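Local coordinates for protein lipopolysaccharide core heptose(I) kinase RfaP (Pseudomonas aeruginosa, PDB 6DFL) that phosphorylates the first heptose of the lipopolysaccharide inner core with ATP and magnesium, and also acts as a protein-tyrosine kinase, at residues Arg83-His86 against Ala91-Thr94. Sequence-based numbering, arbitrary orientation.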
loop_
_atom_site.group_PDB
_atom_site.type_symbol
_atom_site.label_atom_id
_atom_site.label_comp_id
_atom_site.label_asym_id
_atom_site.label_seq_id
_atom_site.Cartn_x
_atom_site.Cartn_y
_atom_site.Cartn_z
ATOM N N ARG A 83 -9.768 -13.652 -6.371
ATOM C CA ARG A 83 -9.576 -14.308 -7.657
ATOM C C ARG A 83 -9.035 -13.334 -8.696
ATOM O O ARG A 83 -8.141 -13.686 -9.470
ATOM C CB ARG A 83 -10.885 -14.948 -8.108
ATOM C CG ARG A 83 -11.242 -16.175 -7.265
ATOM C CD ARG A 83 -10.975 -17.478 -7.991
ATOM N NE ARG A 83 -12.157 -17.838 -8.771
ATOM C CZ ARG A 83 -12.350 -19.014 -9.362
ATOM N NH1 ARG A 83 -11.424 -19.967 -9.267
ATOM N NH2 ARG A 83 -13.472 -19.235 -10.045
ATOM N N ARG A 84 -9.543 -12.098 -8.720
ATOM C CA ARG A 84 -9.005 -11.127 -9.662
ATOM C C ARG A 84 -7.566 -10.777 -9.325
ATOM O O ARG A 84 -6.731 -10.668 -10.229
ATOM C CB ARG A 84 -9.854 -9.856 -9.711
ATOM C CG ARG A 84 -9.271 -8.776 -10.643
ATOM C CD ARG A 84 -9.676 -8.966 -12.153
ATOM N NE ARG A 84 -11.066 -8.512 -12.358
ATOM C CZ ARG A 84 -12.075 -9.341 -12.617
ATOM N NH1 ARG A 84 -11.807 -10.642 -12.753
ATOM N NH2 ARG A 84 -13.335 -8.893 -12.749
ATOM N N LEU A 85 -7.242 -10.605 -8.040
ATOM C CA LEU A 85 -5.873 -10.233 -7.691
ATOM C C LEU A 85 -4.881 -11.320 -8.067
ATOM O O LEU A 85 -3.730 -11.016 -8.396
ATOM C CB LEU A 85 -5.761 -9.925 -6.207
ATOM C CG LEU A 85 -6.360 -8.595 -5.792
ATOM C CD1 LEU A 85 -5.911 -8.262 -4.386
ATOM C CD2 LEU A 85 -5.974 -7.507 -6.778
ATOM N N HIS A 86 -5.295 -12.589 -8.004
ATOM C CA HIS A 86 -4.425 -13.671 -8.439
ATOM C C HIS A 86 -4.190 -13.606 -9.946
ATOM O O HIS A 86 -3.050 -13.726 -10.407
ATOM C CB HIS A 86 -5.023 -15.018 -8.028
ATOM C CG HIS A 86 -4.756 -15.385 -6.591
ATOM N ND1 HIS A 86 -3.862 -16.368 -6.226
ATOM C CD2 HIS A 86 -5.265 -14.897 -5.431
ATOM C CE1 HIS A 86 -3.829 -16.470 -4.908
ATOM N NE2 HIS A 86 -4.669 -15.585 -4.402
ATOM N N ALA A 91 -0.112 -10.001 -4.832
ATOM C CA ALA A 91 0.059 -10.987 -3.784
ATOM C C ALA A 91 -0.995 -10.809 -2.680
ATOM O O ALA A 91 -1.155 -9.723 -2.118
ATOM C CB ALA A 91 1.479 -10.862 -3.243
ATOM N N THR A 92 -1.735 -11.868 -2.388
ATOM C CA THR A 92 -2.838 -11.760 -1.448
ATOM C C THR A 92 -3.074 -13.123 -0.817
ATOM O O THR A 92 -2.259 -14.044 -0.957
ATOM C CB THR A 92 -4.097 -11.224 -2.142
ATOM O OG1 THR A 92 -5.123 -11.001 -1.170
ATOM C CG2 THR A 92 -4.607 -12.214 -3.150
HETATM N N MSE A 93 -4.194 -13.237 -0.103
HETATM C CA MSE A 93 -4.575 -14.480 0.524
HETATM C C MSE A 93 -4.853 -15.515 -0.530
HETATM O O MSE A 93 -5.157 -15.191 -1.673
HETATM C CB MSE A 93 -5.814 -14.306 1.404
HETATM C CG MSE A 93 -5.602 -13.469 2.644
HETATM SE SE MSE A 93 -7.212 -12.451 2.968
HETATM C CE MSE A 93 -7.482 -12.918 4.888
ATOM N N THR A 94 -4.755 -16.775 -0.146
ATOM C CA THR A 94 -5.173 -17.872 -0.998
ATOM C C THR A 94 -6.440 -18.448 -0.393
ATOM O O THR A 94 -6.524 -18.608 0.826
ATOM C CB THR A 94 -4.068 -18.920 -1.111
ATOM O OG1 THR A 94 -2.944 -18.328 -1.768
ATOM C CG2 THR A 94 -4.542 -20.130 -1.899
#
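H86 has its CG anti to its own carbonyl carbon (chi1 -81°), and this swings the imidazole off the last turn of helix 76-87 to meet the main chain at M93. On the other side, T92 sets OG1 anti to its backbone N (chi1 -174°), which leaves CG2 between N and the carbonyl carbon, turned to H86 and L85. The imidazole spends its NE2-H on the carbonyl of M93: H86 NE2 to M93 O is 2.8 Å, the N-H aims straight at the oxygen, and the acceptor lies in the ring plane. The donor stands 25° out of the carbonyl plane of M93. In protein kinase terms helix 76-87 probably corresponds to helix C and strand 95-101 to beta 4 of the N-lobe, with this contact in the link between them, so the helix end grips the chain just before it enters strand 95-101. T92 CG2 comes obliquely at the ring, 3.6 Å from H86 CD2, and the same methyl packs 4.0 Å from L85 CB. L85 is buried and reaches on to V186 of strand 184-186, whose carbonyl accepts the T92 hydroxyl. T94 OG1 sits at the imidazole edge, 3.8 Å from H86 CE1, in van der Waals contact. The CB of M93 leaves the chain on the side away from 83-86, and its selenomethionine side chain packs on E78 and I82 earlier in helix 76-87 and on T114 of strand 109-115.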